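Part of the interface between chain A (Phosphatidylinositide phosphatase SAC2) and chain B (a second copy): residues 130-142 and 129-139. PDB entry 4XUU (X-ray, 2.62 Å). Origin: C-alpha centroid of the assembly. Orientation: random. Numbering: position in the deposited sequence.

Chain A 130-142: DTLQCIAEMLQIT
Chain B, residues 129-139: KDTLQCIAEML

Two α-helices from two copies of the phosphatase, residues 130-142 of chain A and 129-139 of chain B, are tied by one disulfide across an approximately twofold arrangement. Phi lies between -56° and -75° and psi between -32° and -54°, centred near -63° and -41°, with i+4 to i backbone hydrogen bonds such as Cys134(B) N to Asp130(B) O at 3.1 Å. The axes approach to 10.0 Å and their N-to-C directions differ by 144° (signed crossing angle -144°), so the chains run roughly antiparallel. The register is set by Cys134(A) CA and Cys134(B) CA, 5.8 Å apart; Met138(A) CA lies 7.3 Å from Thr131(B) CA. Together the stretches bury 364 Å², with no hydrogen bond between them.

Along chain B, Lys129(B) is out of reach; its exposed side chain (chi1 t, chi2 t, chi3 m, chi4 t) bends at chi3. Asp130(B), chi1 m, directs its CA-to-CB bond toward chain A, but its nearest contact is slight: CB lies 4.5 Å from Glu137(A) OE2. The CA-to-CB bond of Thr131(B) points sideways; chi1 m places CG2 3.7 Å from Met138(A) CE and OG1 4.3 Å from Ile141(A) CD1, so the short β-branched side chain offers a methyl for packing against Met138(A) CE. Leu132(B), m and t, is buried but out of reach. Gln133(B), chi1 t and chi2 p, curls along its own helix, where NE2 donates to Glu137(B) OE1 at 2.6 Å; Gln133(A) NE2 to Glu137(A) OE1 repeats this at 2.8 Å.

Cys134(B) is the centre of the contact. The CA-to-CB bonds of both cysteines point toward the other helix with chi1 m (-77° in B, -76° in A). Cys134(A) SG and Cys134(B) SG bond at 2.0 Å with a disulfide chi3 of -77°. Cys134(B), with 60 Å² covered, and Cys134(A), with 63 Å², are the most covered residues; a short side chain ending in sulfur suits a covalent link where their CA atoms are so near.

Ile135(B), m and t, starts sideways and its end comes nearer, CD1 reaching 5.3 Å from Met138(A) CE. Ala136(B) is buried and out of reach. The CA-to-CB bond of Glu137(B), chi1 m and chi2 t, points toward chain A, with OE2 4.5 Å from Cys134(A) SG. Selenomethionine Met138(B) starts sideways, but its t, t, m chain brings the end nearer: CE meets Thr131(A) CG2 at 3.7 Å, repeating the Met138(A) CE to Thr131(B) CG2 contact. Its long, flexible side chain thus spans the wider gap away from the cysteines. Leu139(B), m and t, is buried, out of reach.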

ATOM      1  N   ASP A 130       4.975   5.687   3.015  1.00 53.13           N
ATOM      2  CA  ASP A 130       5.084   4.233   3.148  1.00 51.62           C
ATOM      3  C   ASP A 130       5.612   3.797   4.525  1.00 48.55           C
ATOM      4  O   ASP A 130       5.110   2.830   5.110  1.00 46.87           O
ATOM      5  CB  ASP A 130       5.943   3.650   2.019  1.00 54.77           C
ATOM      6  CG  ASP A 130       5.262   3.739   0.650  1.00 58.39           C
ATOM      7  OD1 ASP A 130       4.030   3.953   0.592  1.00 58.47           O
ATOM      8  OD2 ASP A 130       5.960   3.590  -0.380  1.00 62.64           O
ATOM      9  N   THR A 131       6.615   4.519   5.029  1.00 47.71           N
ATOM     10  CA  THR A 131       7.178   4.294   6.359  1.00 45.27           C
ATOM     11  C   THR A 131       6.106   4.469   7.434  1.00 42.34           C
ATOM     12  O   THR A 131       6.030   3.688   8.376  1.00 40.88           O
ATOM     13  CB  THR A 131       8.361   5.261   6.644  1.00 46.47           C
ATOM     14  OG1 THR A 131       9.407   5.039   5.694  1.00 49.53           O
ATOM     15  CG2 THR A 131       8.927   5.061   8.042  1.00 44.90           C
ATOM     16  N   LEU A 132       5.282   5.502   7.279  1.00 41.93           N
ATOM     17  CA  LEU A 132       4.220   5.799   8.231  1.00 39.76           C
ATOM     18  C   LEU A 132       3.061   4.801   8.126  1.00 38.94           C
ATOM     19  O   LEU A 132       2.449   4.451   9.137  1.00 37.59           O
ATOM     20  CB  LEU A 132       3.729   7.245   8.061  1.00 40.53           C
ATOM     21  CG  LEU A 132       4.753   8.388   8.194  1.00 41.58           C
ATOM     22  CD1 LEU A 132       4.104   9.727   7.893  1.00 41.92           C
ATOM     23  CD2 LEU A 132       5.426   8.429   9.575  1.00 40.10           C
ATOM     24  N   GLN A 133       2.772   4.338   6.911  1.00 40.22           N
ATOM     25  CA  GLN A 133       1.737   3.321   6.709  1.00 40.34           C
ATOM     26  C   GLN A 133       2.141   2.016   7.399  1.00 39.45           C
ATOM     27  O   GLN A 133       1.304   1.331   7.986  1.00 39.22           O
ATOM     28  CB  GLN A 133       1.462   3.101   5.214  1.00 42.56           C
ATOM     29  CG  GLN A 133       0.303   2.141   4.893  1.00 44.23           C
ATOM     30  CD  GLN A 133      -1.067   2.633   5.375  1.00 45.47           C
ATOM     31  OE1 GLN A 133      -1.404   3.814   5.255  1.00 46.19           O
ATOM     32  NE2 GLN A 133      -1.867   1.713   5.911  1.00 45.53           N
ATOM     33  N   CYS A 134       3.434   1.705   7.346  1.00 39.54           N
ATOM     34  CA  CYS A 134       3.997   0.525   7.995  1.00 39.35           C
ATOM     35  C   CYS A 134       3.863   0.567   9.508  1.00 37.43           C
ATOM     36  O   CYS A 134       3.435  -0.418  10.121  1.00 37.59           O
ATOM     37  CB  CYS A 134       5.462   0.345   7.593  1.00 40.75           C
ATOM     38  SG  CYS A 134       5.622  -0.303   5.919  1.00 44.64           S
ATOM     39  N   ILE A 135       4.223   1.704  10.101  1.00 35.98           N
ATOM     40  CA  ILE A 135       4.115   1.887  11.548  1.00 34.60           C
ATOM     41  C   ILE A 135       2.652   1.772  12.012  1.00 34.07           C
ATOM     42  O   ILE A 135       2.359   1.048  12.963  1.00 33.69           O
ATOM     43  CB  ILE A 135       4.757   3.233  12.014  1.00 34.20           C
ATOM     44  CG1 ILE A 135       6.271   3.219  11.752  1.00 34.63           C
ATOM     45  CG2 ILE A 135       4.462   3.498  13.489  1.00 32.34           C
ATOM     46  CD1 ILE A 135       6.929   4.585  11.837  1.00 34.99           C
ATOM     47  N   ALA A 136       1.751   2.468  11.314  1.00 34.42           N
ATOM     48  CA  ALA A 136       0.313   2.419  11.596  1.00 34.71           C
ATOM     49  C   ALA A 136      -0.223   0.996  11.534  1.00 35.91           C
ATOM     50  O   ALA A 136      -1.045   0.596  12.356  1.00 36.10           O
ATOM     51  CB  ALA A 136      -0.452   3.317  10.634  1.00 35.23           C
ATOM     52  N   GLU A 137       0.260   0.234  10.559  1.00 37.36           N
ATOM     53  CA  GLU A 137      -0.142  -1.156  10.416  1.00 39.53           C
ATOM     54  C   GLU A 137       0.267  -2.027  11.604  1.00 39.90           C
ATOM     55  O   GLU A 137      -0.518  -2.863  12.045  1.00 41.31           O
ATOM     56  CB  GLU A 137       0.313  -1.725   9.070  1.00 40.83           C
ATOM     57  CG  GLU A 137      -0.713  -1.430   7.983  1.00 43.21           C
ATOM     58  CD  GLU A 137      -0.203  -1.613   6.569  1.00 47.13           C
ATOM     59  OE1 GLU A 137      -0.672  -0.856   5.691  1.00 48.60           O
ATOM     60  OE2 GLU A 137       0.643  -2.505   6.320  1.00 49.34           O
HETATM   61  N   MSE A 138       1.462  -1.813  12.150  1.00 39.60           N
HETATM   62  CA  MSE A 138       1.872  -2.576  13.325  1.00 40.71           C
HETATM   63  C   MSE A 138       1.098  -2.183  14.583  1.00 39.65           C
HETATM   64  O   MSE A 138       0.779  -3.036  15.406  1.00 40.85           O
HETATM   65  CB  MSE A 138       3.379  -2.530  13.571  1.00 41.17           C
HETATM   66  CG  MSE A 138       3.831  -3.767  14.351  1.00 46.50           C
HETATM   67 SE   MSE A 138       5.666  -3.767  14.963  1.00 56.34          SE
HETATM   68  CE  MSE A 138       6.513  -4.194  13.255  1.00 54.96           C
ATOM     69  N   LEU A 139       0.795  -0.898  14.724  1.00 37.96           N
ATOM     70  CA  LEU A 139      -0.053  -0.435  15.812  1.00 37.84           C
ATOM     71  C   LEU A 139      -1.452  -1.039  15.698  1.00 39.48           C
ATOM     72  O   LEU A 139      -2.103  -1.313  16.711  1.00 40.51           O
ATOM     73  CB  LEU A 139      -0.137   1.090  15.824  1.00 36.74           C
ATOM     74  CG  LEU A 139       1.091   1.889  16.275  1.00 35.82           C
ATOM     75  CD1 LEU A 139       0.951   3.328  15.831  1.00 35.40           C
ATOM     76  CD2 LEU A 139       1.288   1.827  17.782  1.00 35.88           C
ATOM     77  N   GLN A 140      -1.897  -1.261  14.460  1.00 40.08           N
ATOM     78  CA  GLN A 140      -3.242  -1.753  14.203  1.00 41.98           C
ATOM     79  C   GLN A 140      -3.410  -3.221  14.584  1.00 44.35           C
ATOM     80  O   GLN A 140      -4.314  -3.550  15.352  1.00 46.32           O
ATOM     81  CB  GLN A 140      -3.656  -1.513  12.752  1.00 42.27           C
ATOM     82  CG  GLN A 140      -5.114  -1.852  12.478  1.00 44.65           C
ATOM     83  CD  GLN A 140      -5.504  -1.674  11.027  1.00 45.88           C
ATOM     84  OE1 GLN A 140      -6.390  -0.885  10.708  1.00 46.88           O
ATOM     85  NE2 GLN A 140      -4.844  -2.407  10.137  1.00 46.24           N
ATOM     86  N   ILE A 141      -2.548  -4.093  14.063  1.00 44.81           N
ATOM     87  CA  ILE A 141      -2.641  -5.524  14.373  1.00 47.85           C
ATOM     88  C   ILE A 141      -2.338  -5.852  15.841  1.00 48.40           C
ATOM     89  O   ILE A 141      -2.909  -6.792  16.394  1.00 51.33           O
ATOM     90  CB  ILE A 141      -1.784  -6.424  13.438  1.00 49.09           C
ATOM     91  CG1 ILE A 141      -0.318  -5.985  13.413  1.00 47.56           C
ATOM     92  CG2 ILE A 141      -2.373  -6.468  12.033  1.00 50.49           C
ATOM     93  CD1 ILE A 141       0.634  -7.119  13.058  1.00 51.44           C
ATOM     94  N   THR A 142      -1.446  -5.081  16.464  1.00 46.17           N
ATOM     95  CA  THR A 142      -1.151  -5.245  17.883  1.00 47.11           C
ATOM     96  C   THR A 142      -2.413  -4.995  18.713  1.00 48.61           C
ATOM     97  O   THR A 142      -2.725  -5.767  19.626  1.00 51.29           O
ATOM     98  CB  THR A 142       0.002  -4.329  18.343  1.00 44.71           C
ATOM     99  OG1 THR A 142       1.174  -4.629  17.581  1.00 44.59           O
ATOM    100  CG2 THR A 142       0.318  -4.538  19.820  1.00 45.73           C
TER
ATOM    101  N   LYS B 129       3.672 -11.376   6.088  1.00 62.72           N
ATOM    102  CA  LYS B 129       4.455 -10.856   4.961  1.00 60.36           C
ATOM    103  C   LYS B 129       4.533  -9.324   4.920  1.00 57.65           C
ATOM    104  O   LYS B 129       5.596  -8.763   4.636  1.00 55.53           O
ATOM    105  CB  LYS B 129       3.886 -11.389   3.641  1.00 63.49           C
ATOM    106  CG  LYS B 129       4.777 -11.171   2.420  1.00 63.20           C
ATOM    107  CD  LYS B 129       4.018 -11.411   1.114  1.00 67.51           C
ATOM    108  CE  LYS B 129       3.809 -12.898   0.831  1.00 70.97           C
ATOM    109  NZ  LYS B 129       2.852 -13.136  -0.290  1.00 75.12           N
ATOM    110  N   ASP B 130       3.408  -8.662   5.195  1.00 57.71           N
ATOM    111  CA  ASP B 130       3.332  -7.200   5.198  1.00 55.64           C
ATOM    112  C   ASP B 130       4.361  -6.582   6.144  1.00 51.91           C
ATOM    113  O   ASP B 130       5.078  -5.651   5.767  1.00 50.48           O
ATOM    114  CB  ASP B 130       1.919  -6.732   5.575  1.00 58.01           C
ATOM    115  CG  ASP B 130       0.920  -6.874   4.433  1.00 62.09           C
ATOM    116  OD1 ASP B 130       1.334  -6.846   3.252  1.00 63.14           O
ATOM    117  OD2 ASP B 130      -0.292  -7.004   4.719  1.00 65.60           O
ATOM    118  N   THR B 131       4.427  -7.113   7.365  1.00 50.43           N
ATOM    119  CA  THR B 131       5.376  -6.669   8.385  1.00 47.41           C
ATOM    120  C   THR B 131       6.824  -6.778   7.913  1.00 45.41           C
ATOM    121  O   THR B 131       7.611  -5.854   8.104  1.00 43.82           O
ATOM    122  CB  THR B 131       5.196  -7.469   9.691  1.00 47.91           C
ATOM    123  OG1 THR B 131       3.843  -7.346  10.133  1.00 50.28           O
ATOM    124  CG2 THR B 131       6.119  -6.960  10.786  1.00 45.85           C
ATOM    125  N   LEU B 132       7.162  -7.905   7.292  1.00 45.86           N
ATOM    126  CA  LEU B 132       8.528  -8.154   6.822  1.00 44.60           C
ATOM    127  C   LEU B 132       8.903  -7.289   5.621  1.00 44.30           C
ATOM    128  O   LEU B 132      10.055  -6.880   5.489  1.00 43.48           O
ATOM    129  CB  LEU B 132       8.734  -9.641   6.509  1.00 45.89           C
ATOM    130  CG  LEU B 132       8.379 -10.637   7.621  1.00 46.53           C
ATOM    131  CD1 LEU B 132       8.457 -12.069   7.109  1.00 47.65           C
ATOM    132  CD2 LEU B 132       9.253 -10.452   8.865  1.00 44.54           C
ATOM    133  N   GLN B 133       7.932  -7.016   4.755  1.00 45.60           N
ATOM    134  CA  GLN B 133       8.137  -6.119   3.620  1.00 46.30           C
ATOM    135  C   GLN B 133       8.483  -4.718   4.124  1.00 44.82           C
ATOM    136  O   GLN B 133       9.401  -4.069   3.612  1.00 44.88           O
ATOM    137  CB  GLN B 133       6.884  -6.081   2.741  1.00 48.73           C
ATOM    138  CG  GLN B 133       6.957  -5.136   1.542  1.00 51.03           C
ATOM    139  CD  GLN B 133       7.890  -5.626   0.448  1.00 53.50           C
ATOM    140  OE1 GLN B 133       8.083  -6.831   0.273  1.00 54.76           O
ATOM    141  NE2 GLN B 133       8.470  -4.690  -0.299  1.00 54.18           N
ATOM    142  N   CYS B 134       7.743  -4.277   5.138  1.00 43.94           N
ATOM    143  CA  CYS B 134       7.982  -3.006   5.809  1.00 42.90           C
ATOM    144  C   CYS B 134       9.392  -2.900   6.387  1.00 41.24           C
ATOM    145  O   CYS B 134      10.052  -1.870   6.240  1.00 41.35           O
ATOM    146  CB  CYS B 134       6.932  -2.792   6.899  1.00 42.93           C
ATOM    147  SG  CYS B 134       5.336  -2.284   6.223  1.00 46.67           S
ATOM    148  N   ILE B 135       9.846  -3.970   7.036  1.00 40.20           N
ATOM    149  CA  ILE B 135      11.186  -4.018   7.614  1.00 39.17           C
ATOM    150  C   ILE B 135      12.252  -3.939   6.519  1.00 39.94           C
ATOM    151  O   ILE B 135      13.195  -3.146   6.621  1.00 40.00           O
ATOM    152  CB  ILE B 135      11.380  -5.281   8.489  1.00 38.71           C
ATOM    153  CG1 ILE B 135      10.438  -5.224   9.699  1.00 38.30           C
ATOM    154  CG2 ILE B 135      12.834  -5.418   8.928  1.00 37.67           C
ATOM    155  CD1 ILE B 135      10.224  -6.565  10.388  1.00 38.96           C
ATOM    156  N   ALA B 136      12.082  -4.748   5.474  1.00 41.04           N
ATOM    157  CA  ALA B 136      12.983  -4.760   4.322  1.00 42.63           C
ATOM    158  C   ALA B 136      13.090  -3.382   3.671  1.00 43.84           C
ATOM    159  O   ALA B 136      14.182  -2.928   3.341  1.00 44.80           O
ATOM    160  CB  ALA B 136      12.522  -5.788   3.305  1.00 43.82           C
ATOM    161  N   GLU B 137      11.950  -2.723   3.500  1.00 44.54           N
ATOM    162  CA  GLU B 137      11.909  -1.384   2.927  1.00 46.56           C
ATOM    163  C   GLU B 137      12.674  -0.350   3.753  1.00 46.44           C
ATOM    164  O   GLU B 137      13.301   0.546   3.191  1.00 48.35           O
ATOM    165  CB  GLU B 137      10.465  -0.950   2.667  1.00 47.17           C
ATOM    166  CG  GLU B 137       9.920  -1.511   1.351  1.00 50.43           C
ATOM    167  CD  GLU B 137       8.404  -1.472   1.238  1.00 53.30           C
ATOM    168  OE1 GLU B 137       7.865  -2.229   0.398  1.00 55.60           O
ATOM    169  OE2 GLU B 137       7.748  -0.697   1.977  1.00 53.78           O
HETATM  170  N   MSE B 138      12.653  -0.475   5.076  1.00 45.22           N
HETATM  171  CA  MSE B 138      13.448   0.440   5.882  1.00 46.02           C
HETATM  172  C   MSE B 138      14.939   0.118   5.850  1.00 46.24           C
HETATM  173  O   MSE B 138      15.773   1.022   5.913  1.00 47.69           O
HETATM  174  CB  MSE B 138      12.948   0.560   7.318  1.00 45.20           C
HETATM  175  CG  MSE B 138      13.360   1.896   7.917  1.00 49.18           C
HETATM  176 SE   MSE B 138      12.856   2.112   9.759  1.00 56.73          SE
HETATM  177  CE  MSE B 138      10.927   2.273   9.498  1.00 54.15           C
ATOM    178  N   LEU B 139      15.268  -1.165   5.757  1.00 45.37           N
ATOM    179  CA  LEU B 139      16.653  -1.572   5.579  1.00 46.49           C
ATOM    180  C   LEU B 139      17.164  -1.081   4.227  1.00 49.00           C
ATOM    181  O   LEU B 139      18.291  -0.593   4.125  1.00 51.11           O
ATOM    182  CB  LEU B 139      16.792  -3.091   5.699  1.00 45.93           C
ATOM    183  CG  LEU B 139      16.638  -3.708   7.090  1.00 44.08           C
ATOM    184  CD1 LEU B 139      16.407  -5.206   6.980  1.00 44.16           C
ATOM    185  CD2 LEU B 139      17.855  -3.419   7.951  1.00 44.77           C
TER